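Long-range contacts in VESB protease (Vibrio cholerae, PDB 4LK4), which probably cleaves proteins as a secreted trypsin-like serine endopeptidase of the S1 family that carries an additional Ig-like domain at its C-terminal end: residues Ala20-Ile25 with Pro153-Val158; Ile118-Pro123 with Tyr236-Ile241; Ala277-Gly282 with Thr301-Ala306; Ala290-Leu295 with Val315-Gln320. The protein carries 1 engineered substitution. One frame throughout, in Å; residues are numbered along the deposited sequence.

How the contacts relate
Contacts 1 and 2 belong to the trypsin-like domain, contacts 3 and 4 to the Ig-like domain. In the first pair loops meet other elements through side chains: contact 1 is buried, a tryptophan and aliphatic groups beside two glutamates bridged by waters, while contact 2, partly buried, is an arginine holding a loop carbonyl. They touch where Ser-24 packs on Ile-118. Contacts 3 and 4, also partly buried, are antiparallel strand pairs bonded mainly backbone to backbone, at the two outer strands of one sheet. Their centres lie about 24 Å apart, and strands 278-283 and 292-297 are consecutive in the chain. Contacts 1 and 4 are farthest apart, about 48 Å between centres.

Contact 1. Residues Ala20-Ile25 with Pro153-Val158; sequences AEWPSI and PILQEV
Ile-25 and Leu-155 bring the two backbones closest, and even there their CA atoms stand 9.1 Å apart, so side chains span the distance. The contact joins the two beta-barrels of the trypsin fold: Trp-22 to Ile-25 form a type I turn that leads into strand 25-30 of the first barrel, while 153-158 enters strand 156-162 of the second. Leu-155, its CG anti to the backbone N (chi1 179°), sets its two methyls against the side chains at the turn's two ends. Leu-155 CD2 lies 3.8 Å from Trp-22 CB, and Leu-155 CD1 4.0 Å from Ile-25 CG1, the latter two aliphatic chains sliding past each other in opposite directions. Branched, apolar residues suit this buried place. Trp-22 is walled by strands 134-139 and 202-205, through Thr-136, Ala-138, Pro-202 and Val-204. A large indole can fill such a site, provided its one polar atom finds a partner. That partner is Glu-157, whose carboxylate, turned 86° from the ring, receives a weak bond at the ring edge, Trp-22 NE1 to Glu-157 OE1 3.2 Å. Glu-21 brings a second carboxylate close, and the like charges may repel, perhaps easing protonation of either; two waters lie between the groups and donate to both, one only weakly to Glu-21, which probably softens the repulsion. The other bridges Glu-21 OE1, at 3.2 Å, and Glu-157 OE2, at 2.7 Å.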
loop_
_atom_site.group_PDB
_atom_site.type_symbol
_atom_site.label_atom_id
_atom_site.label_comp_id
_atom_site.label_asym_id
_atom_site.label_seq_id
_atom_site.Cartn_x
_atom_site.Cartn_y
_atom_site.Cartn_z
ATOM N N ALA A 20 -8.365 20.517 -10.342
ATOM C CA ALA A 20 -9.685 20.334 -9.828
ATOM C C ALA A 20 -10.207 18.947 -10.175
ATOM O O ALA A 20 -11.154 18.486 -9.529
ATOM C CB ALA A 20 -10.611 21.402 -10.387
ATOM N N GLU A 21 -9.613 18.281 -11.171
ATOM C CA GLU A 21 -10.027 16.918 -11.539
ATOM C C GLU A 21 -9.303 15.861 -10.711
ATOM O O GLU A 21 -9.635 14.670 -10.770
ATOM C CB GLU A 21 -9.826 16.649 -13.044
ATOM C CG GLU A 21 -10.882 17.311 -13.953
ATOM C CD GLU A 21 -10.476 17.420 -15.430
ATOM O OE1 GLU A 21 -9.932 16.450 -16.003
ATOM O OE2 GLU A 21 -10.712 18.486 -16.035
ATOM N N TRP A 22 -8.312 16.291 -9.934
ATOM C CA TRP A 22 -7.527 15.351 -9.152
ATOM C C TRP A 22 -7.324 15.820 -7.706
ATOM O O TRP A 22 -6.204 15.968 -7.251
ATOM C CB TRP A 22 -6.186 15.137 -9.844
ATOM C CG TRP A 22 -6.292 14.529 -11.200
ATOM C CD1 TRP A 22 -6.335 15.177 -12.394
ATOM C CD2 TRP A 22 -6.310 13.141 -11.501
ATOM N NE1 TRP A 22 -6.393 14.278 -13.427
ATOM C CE2 TRP A 22 -6.392 13.018 -12.901
ATOM C CE3 TRP A 22 -6.298 11.981 -10.722
ATOM C CZ2 TRP A 22 -6.455 11.786 -13.531
ATOM C CZ3 TRP A 22 -6.354 10.772 -11.344
ATOM C CH2 TRP A 22 -6.436 10.678 -12.732
ATOM N N PRO A 23 -8.425 16.052 -6.979
ATOM C CA PRO A 23 -8.260 16.519 -5.602
ATOM C C PRO A 23 -7.775 15.417 -4.667
ATOM O O PRO A 23 -7.209 15.726 -3.605
ATOM C CB PRO A 23 -9.652 17.030 -5.227
ATOM C CG PRO A 23 -10.595 16.255 -6.092
ATOM C CD PRO A 23 -9.845 15.875 -7.342
ATOM N N SER A 24 -7.930 14.155 -5.078
ATOM C CA SER A 24 -7.521 13.027 -4.242
ATOM C C SER A 24 -6.137 12.459 -4.560
ATOM O O SER A 24 -5.734 11.467 -3.969
ATOM C CB SER A 24 -8.578 11.911 -4.316
ATOM O OG SER A 24 -9.821 12.301 -3.717
ATOM N N ILE A 25 -5.397 13.058 -5.484
ATOM C CA ILE A 25 -4.042 12.582 -5.792
ATOM C C ILE A 25 -3.121 12.794 -4.594
ATOM O O ILE A 25 -3.339 13.688 -3.774
ATOM C CB ILE A 25 -3.445 13.349 -6.974
ATOM C CG1 ILE A 25 -2.217 12.669 -7.556
ATOM C CG2 ILE A 25 -3.024 14.747 -6.541
ATOM C CD1 ILE A 25 -2.487 11.328 -8.189
ATOM N N PRO A 153 7.515 19.815 -11.920
ATOM C CA PRO A 153 6.835 19.867 -10.642
ATOM C C PRO A 153 5.325 19.783 -10.730
ATOM O O PRO A 153 4.655 19.773 -9.707
ATOM C CB PRO A 153 7.298 21.206 -10.058
ATOM C CG PRO A 153 7.630 22.036 -11.230
ATOM C CD PRO A 153 7.965 21.141 -12.370
ATOM N N ILE A 154 4.806 19.698 -11.940
ATOM C CA ILE A 154 3.371 19.790 -12.217
ATOM C C ILE A 154 2.784 18.388 -12.469
ATOM O O ILE A 154 3.318 17.576 -13.253
ATOM C CB ILE A 154 3.128 20.674 -13.463
ATOM C CG1 ILE A 154 3.838 22.023 -13.322
ATOM C CG2 ILE A 154 1.640 20.875 -13.780
ATOM C CD1 ILE A 154 3.098 23.049 -12.504
ATOM N N LEU A 155 1.663 18.126 -11.821
ATOM C CA LEU A 155 0.958 16.869 -12.004
ATOM C C LEU A 155 0.576 16.669 -13.470
ATOM O O LEU A 155 -0.015 17.533 -14.087
ATOM C CB LEU A 155 -0.279 16.849 -11.099
ATOM C CG LEU A 155 -1.178 15.621 -11.158
ATOM C CD1 LEU A 155 -0.439 14.387 -10.651
ATOM C CD2 LEU A 155 -2.445 15.870 -10.365
ATOM N N GLN A 156 0.979 15.540 -14.026
ATOM C CA GLN A 156 0.611 15.152 -15.372
ATOM C C GLN A 156 -0.488 14.073 -15.398
ATOM O O GLN A 156 -0.683 13.319 -14.437
ATOM C CB GLN A 156 1.797 14.549 -16.083
ATOM C CG GLN A 156 3.082 15.352 -16.072
ATOM C CD GLN A 156 2.940 16.537 -16.955
ATOM O OE1 GLN A 156 2.767 16.414 -18.173
ATOM N NE2 GLN A 156 2.893 17.693 -16.342
ATOM N N GLU A 157 -1.180 13.984 -16.528
ATOM C CA GLU A 157 -2.100 12.897 -16.782
ATOM C C GLU A 157 -1.910 12.391 -18.204
ATOM O O GLU A 157 -1.327 13.072 -19.024
ATOM C CB GLU A 157 -3.550 13.312 -16.507
ATOM C CG GLU A 157 -4.000 14.621 -17.143
ATOM C CD GLU A 157 -5.496 14.882 -17.007
ATOM O OE1 GLU A 157 -6.218 13.939 -16.639
ATOM O OE2 GLU A 157 -5.970 16.012 -17.269
ATOM N N VAL A 158 -2.356 11.176 -18.479
ATOM C CA VAL A 158 -2.336 10.631 -19.827
ATOM C C VAL A 158 -3.349 9.497 -19.952
ATOM O O VAL A 158 -3.649 8.786 -18.979
ATOM C CB VAL A 158 -0.929 10.132 -20.196
ATOM C CG1 VAL A 158 -0.511 8.978 -19.303
ATOM C CG2 VAL A 158 -0.830 9.756 -21.677
HETATM O O HOH W 1 -8.669 13.498 -16.819
HETATM O O HOH W 2 -8.233 16.474 -18.738
#

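Contact 2. Residues Ile118-Pro123 with Tyr236-Ile241; sequences ITLAGP and YFRDWI
Arg-238 curls back on itself to reach the loop of Leu-120 and Ala-121: its chain is bent at chi2 (-58°), which places CD, and again at chi3 (-50°), which places NE. The helix it starts, 238-243, is the C-terminal helix of the trypsin fold, here lying against the connection that runs between the two barrels. Folded in this way, the guanidinium meets a backbone carbonyl. Arg-238 NH1 gives a hydrogen bond to Ala-121 O at 2.7 Å, and that oxygen lies close to the guanidinium plane although NH1 stands well above the plane of the peptide carbonyl. Arg-238 CD packs close to the same oxygen, 3.2 Å from Ala-121 O. Over one face of the guanidinium, offset toward its rim, sits Leu-120 CB, 3.9 Å from Arg-238 CZ. Arginine suits the place because it combines a long apolar stem with a flat, charged end able to lie under a leucine while bonding at its edge. Deeper in, Leu-120 and Ile-241 meet tip to tip, both also resting on Leu-46 of strand 39-46, as befits aliphatic side chains between a helix and a barrel. Phe-237 is the N-cap residue, and Ile-241 N bonds to Phe-237 O at 2.9 Å. Gly-122 O accepts a hydrogen bond from the hydroxyl of Ser-235, and Gly-122 CA comes to 3.7 Å from Arg-238 NH1.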
loop_
_atom_site.group_PDB
_atom_site.type_symbol
_atom_site.label_atom_id
_atom_site.label_comp_id
_atom_site.label_asym_id
_atom_site.label_seq_id
_atom_site.Cartn_x
_atom_site.Cartn_y
_atom_site.Cartn_z
ATOM N N ILE A 118 -10.698 9.482 -3.059
ATOM C CA ILE A 118 -10.960 8.816 -4.308
ATOM C C ILE A 118 -11.972 7.699 -4.082
ATOM O O ILE A 118 -12.142 7.224 -2.981
ATOM C CB ILE A 118 -9.659 8.252 -4.888
ATOM C CG1 ILE A 118 -9.826 8.034 -6.400
ATOM C CG2 ILE A 118 -9.192 6.996 -4.128
ATOM C CD1 ILE A 118 -8.490 7.993 -7.120
ATOM N N THR A 119 -12.658 7.307 -5.132
ATOM C CA THR A 119 -13.573 6.204 -5.083
ATOM C C THR A 119 -12.861 5.068 -5.766
ATOM O O THR A 119 -12.358 5.211 -6.887
ATOM C CB THR A 119 -14.900 6.563 -5.783
ATOM O OG1 THR A 119 -15.510 7.658 -5.085
ATOM C CG2 THR A 119 -15.867 5.370 -5.784
ATOM N N LEU A 120 -12.781 3.948 -5.063
ATOM C CA LEU A 120 -12.085 2.784 -5.563
ATOM C C LEU A 120 -13.031 1.968 -6.389
ATOM O O LEU A 120 -14.228 1.989 -6.157
ATOM C CB LEU A 120 -11.569 1.946 -4.399
ATOM C CG LEU A 120 -10.447 2.530 -3.546
ATOM C CD1 LEU A 120 -9.953 1.483 -2.562
ATOM C CD2 LEU A 120 -9.298 2.994 -4.399
ATOM N N ALA A 121 -12.504 1.248 -7.370
ATOM C CA ALA A 121 -13.344 0.372 -8.182
ATOM C C ALA A 121 -13.892 -0.806 -7.337
ATOM O O ALA A 121 -13.239 -1.278 -6.407
ATOM C CB ALA A 121 -12.554 -0.149 -9.363
ATOM N N GLY A 122 -15.093 -1.264 -7.693
ATOM C CA GLY A 122 -15.770 -2.344 -7.001
ATOM C C GLY A 122 -15.064 -3.656 -7.238
ATOM O O GLY A 122 -14.382 -3.836 -8.239
ATOM N N PRO A 123 -15.220 -4.594 -6.318
ATOM C CA PRO A 123 -14.549 -5.893 -6.506
ATOM C C PRO A 123 -14.818 -6.534 -7.880
ATOM O O PRO A 123 -13.946 -7.191 -8.426
ATOM C CB PRO A 123 -15.145 -6.771 -5.399
ATOM C CG PRO A 123 -15.828 -5.841 -4.444
ATOM C CD PRO A 123 -16.090 -4.543 -5.127
ATOM N N TYR A 236 -9.187 -6.535 -7.238
ATOM C CA TYR A 236 -8.777 -7.801 -6.683
ATOM C C TYR A 236 -8.361 -7.612 -5.232
ATOM O O TYR A 236 -8.250 -8.589 -4.502
ATOM C CB TYR A 236 -7.619 -8.337 -7.545
ATOM C CG TYR A 236 -6.965 -9.629 -7.104
ATOM C CD1 TYR A 236 -7.499 -10.861 -7.457
ATOM C CD2 TYR A 236 -5.818 -9.618 -6.366
ATOM C CE1 TYR A 236 -6.908 -12.059 -7.060
ATOM C CE2 TYR A 236 -5.211 -10.801 -5.959
ATOM C CZ TYR A 236 -5.768 -12.014 -6.316
ATOM O OH TYR A 236 -5.168 -13.174 -5.927
ATOM N N PHE A 237 -8.089 -6.365 -4.827
ATOM C CA PHE A 237 -7.506 -6.084 -3.512
ATOM C C PHE A 237 -8.411 -5.345 -2.508
ATOM O O PHE A 237 -7.942 -4.942 -1.440
ATOM C CB PHE A 237 -6.144 -5.359 -3.675
ATOM C CG PHE A 237 -4.981 -6.299 -3.974
ATOM C CD1 PHE A 237 -4.682 -7.348 -3.124
ATOM C CD2 PHE A 237 -4.209 -6.133 -5.110
ATOM C CE1 PHE A 237 -3.624 -8.207 -3.403
ATOM C CE2 PHE A 237 -3.178 -6.987 -5.412
ATOM C CZ PHE A 237 -2.875 -8.027 -4.550
ATOM N N ARG A 238 -9.702 -5.220 -2.806
ATOM C CA ARG A 238 -10.609 -4.459 -1.954
ATOM C C ARG A 238 -10.635 -4.941 -0.505
ATOM O O ARG A 238 -10.600 -4.114 0.416
ATOM C CB ARG A 238 -12.006 -4.470 -2.553
ATOM C CG ARG A 238 -12.093 -3.768 -3.907
ATOM C CD ARG A 238 -11.633 -2.336 -3.801
ATOM N NE ARG A 238 -12.302 -1.685 -2.686
ATOM C CZ ARG A 238 -13.488 -1.084 -2.757
ATOM N NH1 ARG A 238 -14.142 -1.009 -3.901
ATOM N NH2 ARG A 238 -14.016 -0.548 -1.666
ATOM N N ASP A 239 -10.676 -6.260 -0.295
ATOM C CA ASP A 239 -10.666 -6.796 1.054
ATOM C C ASP A 239 -9.360 -6.523 1.757
ATOM O O ASP A 239 -9.352 -6.233 2.968
ATOM C CB ASP A 239 -10.925 -8.312 1.076
ATOM C CG ASP A 239 -12.342 -8.668 0.668
ATOM O OD1 ASP A 239 -13.201 -7.767 0.554
ATOM O OD2 ASP A 239 -12.584 -9.853 0.441
ATOM N N TRP A 240 -8.251 -6.642 1.032
ATOM C CA TRP A 240 -6.963 -6.403 1.676
ATOM C C TRP A 240 -6.892 -4.944 2.125
ATOM O O TRP A 240 -6.425 -4.634 3.228
ATOM C CB TRP A 240 -5.802 -6.787 0.759
ATOM C CG TRP A 240 -4.494 -6.583 1.412
ATOM C CD1 TRP A 240 -3.809 -7.493 2.170
ATOM C CD2 TRP A 240 -3.719 -5.383 1.417
ATOM N NE1 TRP A 240 -2.643 -6.931 2.632
ATOM C CE2 TRP A 240 -2.569 -5.633 2.191
ATOM C CE3 TRP A 240 -3.896 -4.104 0.859
ATOM C CZ2 TRP A 240 -1.599 -4.667 2.414
ATOM C CZ3 TRP A 240 -2.938 -3.154 1.089
ATOM C CH2 TRP A 240 -1.800 -3.443 1.866
ATOM N N ILE A 241 -7.419 -4.059 1.283
ATOM C CA ILE A 241 -7.416 -2.630 1.570
ATOM C C ILE A 241 -8.298 -2.322 2.766
ATOM O O ILE A 241 -7.917 -1.581 3.645
ATOM C CB ILE A 241 -7.891 -1.806 0.352
ATOM C CG1 ILE A 241 -6.846 -1.920 -0.754
ATOM C CG2 ILE A 241 -8.089 -0.330 0.717
ATOM C CD1 ILE A 241 -7.360 -1.591 -2.125
#

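Contact 3. Residues Ala277-Gly282 with Thr301-Ala306; sequences ALTYTG and TKVTLA
Leu-278 and Leu-305 form the tight part of this antiparallel strand pair. As a hydrogen-bonded pair they exchange two backbone bonds, Leu-278 N to Leu-305 O at 2.9 Å and Leu-305 N to Leu-278 O at 2.8 Å, and their buried CB atoms meet at 4.0 Å. A third bond, Tyr-280 N to Val-303 O at 2.7 Å, is the shortest of the three, its N nearly along the C=O axis of Val-303. Val-303 has a positive phi (69°) where the chain turns out of helix 298-302 and its carbonyl takes up the first bond of the pairing. On the leucine face Tyr-280 CB lies 3.3 Å from Val-303 O, while its ring leads away to Asn-283 and Asp-297, which its hydroxyl bonds. The opposite face of the sheet is looser and more exposed. There the non-hydrogen-bonded pair Thr-279 and Thr-304 is linked by a weak hydroxyl bond, OG1 to OG1 at 3.3 Å, and Thr-279 CG2 lies 4.1 Å from Val-303 CG1. Threonine suits such a surface, since it is beta-branched and polar. Strand 304-305 is outermost in the sheet of the Ig-like domain. Strand 278-283 lies between it and strand 324-335, where Thr-281 and Gly-282 both face Ile-332 in a classic beta bulge.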
loop_
_atom_site.group_PDB
_atom_site.type_symbol
_atom_site.label_atom_id
_atom_site.label_comp_id
_atom_site.label_asym_id
_atom_site.label_seq_id
_atom_site.Cartn_x
_atom_site.Cartn_y
_atom_site.Cartn_z
ATOM N N ALA A 277 -14.822 0.257 21.404
ATOM C CA ALA A 277 -13.803 -0.553 22.050
ATOM C C ALA A 277 -13.505 -1.847 21.286
ATOM O O ALA A 277 -14.375 -2.424 20.637
ATOM C CB ALA A 277 -14.233 -0.878 23.474
ATOM N N LEU A 278 -12.264 -2.301 21.416
ATOM C CA LEU A 278 -11.782 -3.537 20.807
ATOM C C LEU A 278 -11.558 -4.561 21.910
ATOM O O LEU A 278 -11.090 -4.190 22.983
ATOM C CB LEU A 278 -10.447 -3.257 20.142
ATOM C CG LEU A 278 -10.306 -3.572 18.667
ATOM C CD1 LEU A 278 -11.237 -2.688 17.857
ATOM C CD2 LEU A 278 -8.854 -3.370 18.283
ATOM N N THR A 279 -11.877 -5.833 21.669
ATOM C CA THR A 279 -11.604 -6.885 22.671
ATOM C C THR A 279 -10.749 -7.981 22.058
ATOM O O THR A 279 -11.138 -8.606 21.080
ATOM C CB THR A 279 -12.889 -7.524 23.232
ATOM O OG1 THR A 279 -13.734 -6.514 23.789
ATOM C CG2 THR A 279 -12.561 -8.552 24.318
ATOM N N TYR A 280 -9.580 -8.200 22.644
ATOM C CA TYR A 280 -8.666 -9.245 22.201
ATOM C C TYR A 280 -9.310 -10.596 22.448
ATOM O O TYR A 280 -9.615 -10.933 23.573
ATOM C CB TYR A 280 -7.362 -9.123 22.984
ATOM C CG TYR A 280 -6.241 -10.069 22.622
ATOM C CD1 TYR A 280 -5.995 -10.463 21.316
ATOM C CD2 TYR A 280 -5.377 -10.498 23.596
ATOM C CE1 TYR A 280 -4.936 -11.308 21.017
ATOM C CE2 TYR A 280 -4.312 -11.323 23.312
ATOM C CZ TYR A 280 -4.087 -11.732 22.025
ATOM O OH TYR A 280 -3.004 -12.570 21.806
ATOM N N THR A 281 -9.503 -11.355 21.377
ATOM C CA THR A 281 -10.316 -12.579 21.395
ATOM C C THR A 281 -9.607 -13.794 20.803
ATOM O O THR A 281 -10.052 -14.921 20.994
ATOM C CB THR A 281 -11.583 -12.375 20.547
ATOM O OG1 THR A 281 -12.102 -11.058 20.747
ATOM C CG2 THR A 281 -12.636 -13.359 20.901
ATOM N N GLY A 282 -8.533 -13.574 20.049
ATOM C CA GLY A 282 -7.769 -14.686 19.488
ATOM C C GLY A 282 -6.404 -14.330 18.919
ATOM O O GLY A 282 -6.059 -13.158 18.765
ATOM N N THR A 301 -2.971 -9.163 28.902
ATOM C CA THR A 301 -3.102 -8.498 30.195
ATOM C C THR A 301 -4.192 -7.438 30.143
ATOM O O THR A 301 -5.021 -7.365 31.027
ATOM C CB THR A 301 -1.793 -7.824 30.648
ATOM O OG1 THR A 301 -0.731 -8.789 30.694
ATOM C CG2 THR A 301 -1.979 -7.208 32.040
ATOM N N LYS A 302 -4.172 -6.596 29.115
ATOM C CA LYS A 302 -5.196 -5.556 28.961
ATOM C C LYS A 302 -6.551 -6.106 28.484
ATOM O O LYS A 302 -7.583 -5.721 29.018
ATOM C CB LYS A 302 -4.718 -4.464 28.004
ATOM C CG LYS A 302 -3.505 -3.690 28.489
ATOM C CD LYS A 302 -3.336 -2.429 27.654
ATOM C CE LYS A 302 -2.024 -1.723 27.964
ATOM N NZ LYS A 302 -2.083 -0.273 27.611
ATOM N N VAL A 303 -6.533 -6.985 27.478
ATOM C CA VAL A 303 -7.741 -7.612 26.883
ATOM C C VAL A 303 -8.625 -6.656 26.093
ATOM O O VAL A 303 -8.864 -6.873 24.907
ATOM C CB VAL A 303 -8.603 -8.345 27.920
ATOM C CG1 VAL A 303 -9.740 -9.072 27.238
ATOM C CG2 VAL A 303 -7.747 -9.333 28.683
ATOM N N THR A 304 -9.117 -5.610 26.752
ATOM C CA THR A 304 -9.957 -4.587 26.107
ATOM C C THR A 304 -9.173 -3.300 25.839
ATOM O O THR A 304 -8.366 -2.862 26.663
ATOM C CB THR A 304 -11.233 -4.311 26.951
ATOM O OG1 THR A 304 -12.293 -5.147 26.472
ATOM C CG2 THR A 304 -11.699 -2.843 26.868
ATOM N N LEU A 305 -9.440 -2.708 24.678
ATOM C CA LEU A 305 -8.732 -1.522 24.182
ATOM C C LEU A 305 -9.721 -0.439 23.811
ATOM O O LEU A 305 -10.427 -0.554 22.819
ATOM C CB LEU A 305 -7.907 -1.853 22.935
ATOM C CG LEU A 305 -6.684 -2.755 23.110
ATOM C CD1 LEU A 305 -5.879 -2.802 21.820
ATOM C CD2 LEU A 305 -5.819 -2.265 24.265
ATOM N N ALA A 306 -9.767 0.601 24.629
ATOM C CA ALA A 306 -10.639 1.732 24.381
ATOM C C ALA A 306 -9.993 2.576 23.285
ATOM O O ALA A 306 -8.937 2.224 22.774
ATOM C CB ALA A 306 -10.827 2.534 25.665
#

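Contact 4. Residues Ala290-Leu295 with Val315-Gln320; sequences ADFSVL and VAVDAQ
Ser-293 and Ala-316 carry the backbone bonding of this antiparallel pair at the edge of the Ig-like sheet, where the N-to-C directions of 292-294 and 315-319 are 150° apart. They form its hydrogen-bonded pair, with Ser-293 N to Ala-316 O at 3.1 Å and Ala-316 N to Ser-293 O at 2.9 Å. Further along, Asp-318 N bonds to Asp-291 O at 3.0 Å, and the same oxygen accepts a CA-H...O contact from Val-317 CA at 3.4 Å. Apolar packing comes next. On one face Phe-292 CG is anti to the backbone N (chi1 178°), and the Phe-292 side chain crosses that of Val-315 obliquely, Phe-292 CZ 3.8 Å from Val-315 CG1. An aromatic and the beta-branched Val-315 and Val-317 suit this face, where all three are buried; Val-294 lies on it too but is less covered. On the other face Ser-293 and Ala-316 are small, and Leu-295 packs its CG 3.8 Å from Ala-316 CB, with Ser-293 OG a neighbour of that methyl. The chain turns a corner at Leu-295, which is consistent with its side chain packing over Ala-316. Charged groups stay at the margin: Asp-291 and Asp-318 keep their carboxylates apart, and Asp-291 has a long, weak ion pair with Arg-323. In the domain, strand 292-297 is an outermost strand, and strand 310-319 pairs on its other side with strand 262-272. Val-315 and Val-317 rest on Ile-346 of strand 338-349, and Val-317 also touches Tyr-325 and Tyr-327 of strand 324-335.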
loop_
_atom_site.group_PDB
_atom_site.type_symbol
_atom_site.label_atom_id
_atom_site.label_comp_id
_atom_site.label_asym_id
_atom_site.label_seq_id
_atom_site.Cartn_x
_atom_site.Cartn_y
_atom_site.Cartn_z
ATOM N N ALA A 290 8.207 -24.394 17.040
ATOM C CA ALA A 290 8.916 -24.317 18.314
ATOM C C ALA A 290 9.975 -23.223 18.351
ATOM O O ALA A 290 10.252 -22.681 19.408
ATOM C CB ALA A 290 9.556 -25.653 18.622
ATOM N N ASP A 291 10.570 -22.914 17.202
ATOM C CA ASP A 291 11.459 -21.757 17.078
ATOM C C ASP A 291 10.818 -20.473 17.604
ATOM O O ASP A 291 11.489 -19.609 18.165
ATOM C CB ASP A 291 11.785 -21.490 15.606
ATOM C CG ASP A 291 12.557 -22.608 14.952
ATOM O OD1 ASP A 291 13.345 -23.278 15.639
ATOM O OD2 ASP A 291 12.382 -22.795 13.729
ATOM N N PHE A 292 9.521 -20.325 17.364
ATOM C CA PHE A 292 8.825 -19.098 17.693
ATOM C C PHE A 292 8.262 -19.210 19.092
ATOM O O PHE A 292 7.890 -20.279 19.518
ATOM C CB PHE A 292 7.723 -18.852 16.673
ATOM C CG PHE A 292 6.911 -17.635 16.943
ATOM C CD1 PHE A 292 5.809 -17.698 17.781
ATOM C CD2 PHE A 292 7.235 -16.426 16.347
ATOM C CE1 PHE A 292 5.050 -16.572 18.036
ATOM C CE2 PHE A 292 6.477 -15.295 16.590
ATOM C CZ PHE A 292 5.384 -15.370 17.439
ATOM N N SER A 293 8.241 -18.101 19.811
ATOM C CA SER A 293 7.733 -18.076 21.170
ATOM C C SER A 293 7.257 -16.662 21.506
ATOM O O SER A 293 7.703 -15.693 20.899
ATOM C CB SER A 293 8.802 -18.578 22.162
ATOM O OG SER A 293 10.093 -17.991 21.954
ATOM N N VAL A 294 6.323 -16.560 22.446
ATOM C CA VAL A 294 5.807 -15.280 22.918
ATOM C C VAL A 294 6.367 -15.003 24.300
ATOM O O VAL A 294 5.953 -15.617 25.258
ATOM C CB VAL A 294 4.270 -15.304 23.029
ATOM C CG1 VAL A 294 3.739 -13.973 23.565
ATOM C CG2 VAL A 294 3.660 -15.633 21.683
ATOM N N LEU A 295 7.294 -14.070 24.426
ATOM C CA LEU A 295 7.857 -13.775 25.740
ATOM C C LEU A 295 6.882 -13.025 26.628
ATOM O O LEU A 295 6.908 -13.168 27.832
ATOM C CB LEU A 295 9.129 -12.952 25.595
ATOM C CG LEU A 295 10.196 -13.584 24.704
ATOM C CD1 LEU A 295 11.501 -12.819 24.843
ATOM C CD2 LEU A 295 10.389 -15.060 25.033
ATOM N N VAL A 315 7.783 -10.951 21.017
ATOM C CA VAL A 315 7.980 -12.281 20.468
ATOM C C VAL A 315 9.432 -12.565 20.261
ATOM O O VAL A 315 10.238 -11.656 20.184
ATOM C CB VAL A 315 7.243 -12.483 19.131
ATOM C CG1 VAL A 315 5.784 -12.108 19.296
ATOM C CG2 VAL A 315 7.882 -11.700 17.999
ATOM N N ALA A 316 9.744 -13.845 20.159
ATOM C CA ALA A 316 11.110 -14.271 19.990
ATOM C C ALA A 316 11.262 -15.410 18.997
ATOM O O ALA A 316 10.324 -16.149 18.720
ATOM C CB ALA A 316 11.710 -14.658 21.337
ATOM N N VAL A 317 12.472 -15.523 18.467
ATOM C CA VAL A 317 12.853 -16.599 17.579
ATOM C C VAL A 317 14.201 -17.110 18.037
ATOM O O VAL A 317 15.157 -16.345 18.138
ATOM C CB VAL A 317 12.970 -16.130 16.116
ATOM C CG1 VAL A 317 13.580 -17.229 15.251
ATOM C CG2 VAL A 317 11.608 -15.728 15.585
ATOM N N ASP A 318 14.259 -18.407 18.309
ATOM C CA ASP A 318 15.490 -19.084 18.682
ATOM C C ASP A 318 16.052 -19.631 17.381
ATOM O O ASP A 318 15.695 -20.725 16.945
ATOM C CB ASP A 318 15.198 -20.204 19.697
ATOM C CG ASP A 318 16.460 -20.817 20.296
ATOM O OD1 ASP A 318 17.528 -20.162 20.265
ATOM O OD2 ASP A 318 16.379 -21.949 20.827
ATOM N N ALA A 319 16.888 -18.831 16.734
ATOM C CA ALA A 319 17.501 -19.222 15.476
ATOM C C ALA A 319 18.735 -20.049 15.767
ATOM O O ALA A 319 19.764 -19.518 16.203
ATOM C CB ALA A 319 17.874 -18.000 14.663
ATOM N N GLN A 320 18.619 -21.352 15.543
ATOM C CA GLN A 320 19.714 -22.274 15.800
ATOM C C GLN A 320 20.254 -22.903 14.513
ATOM O O GLN A 320 21.256 -23.606 14.563
ATOM C CB GLN A 320 19.261 -23.343 16.797
ATOM C CG GLN A 320 18.954 -22.791 18.189
ATOM C CD GLN A 320 20.207 -22.379 18.979
ATOM O OE1 GLN A 320 20.955 -23.236 19.479
ATOM N NE2 GLN A 320 20.431 -21.065 19.114
#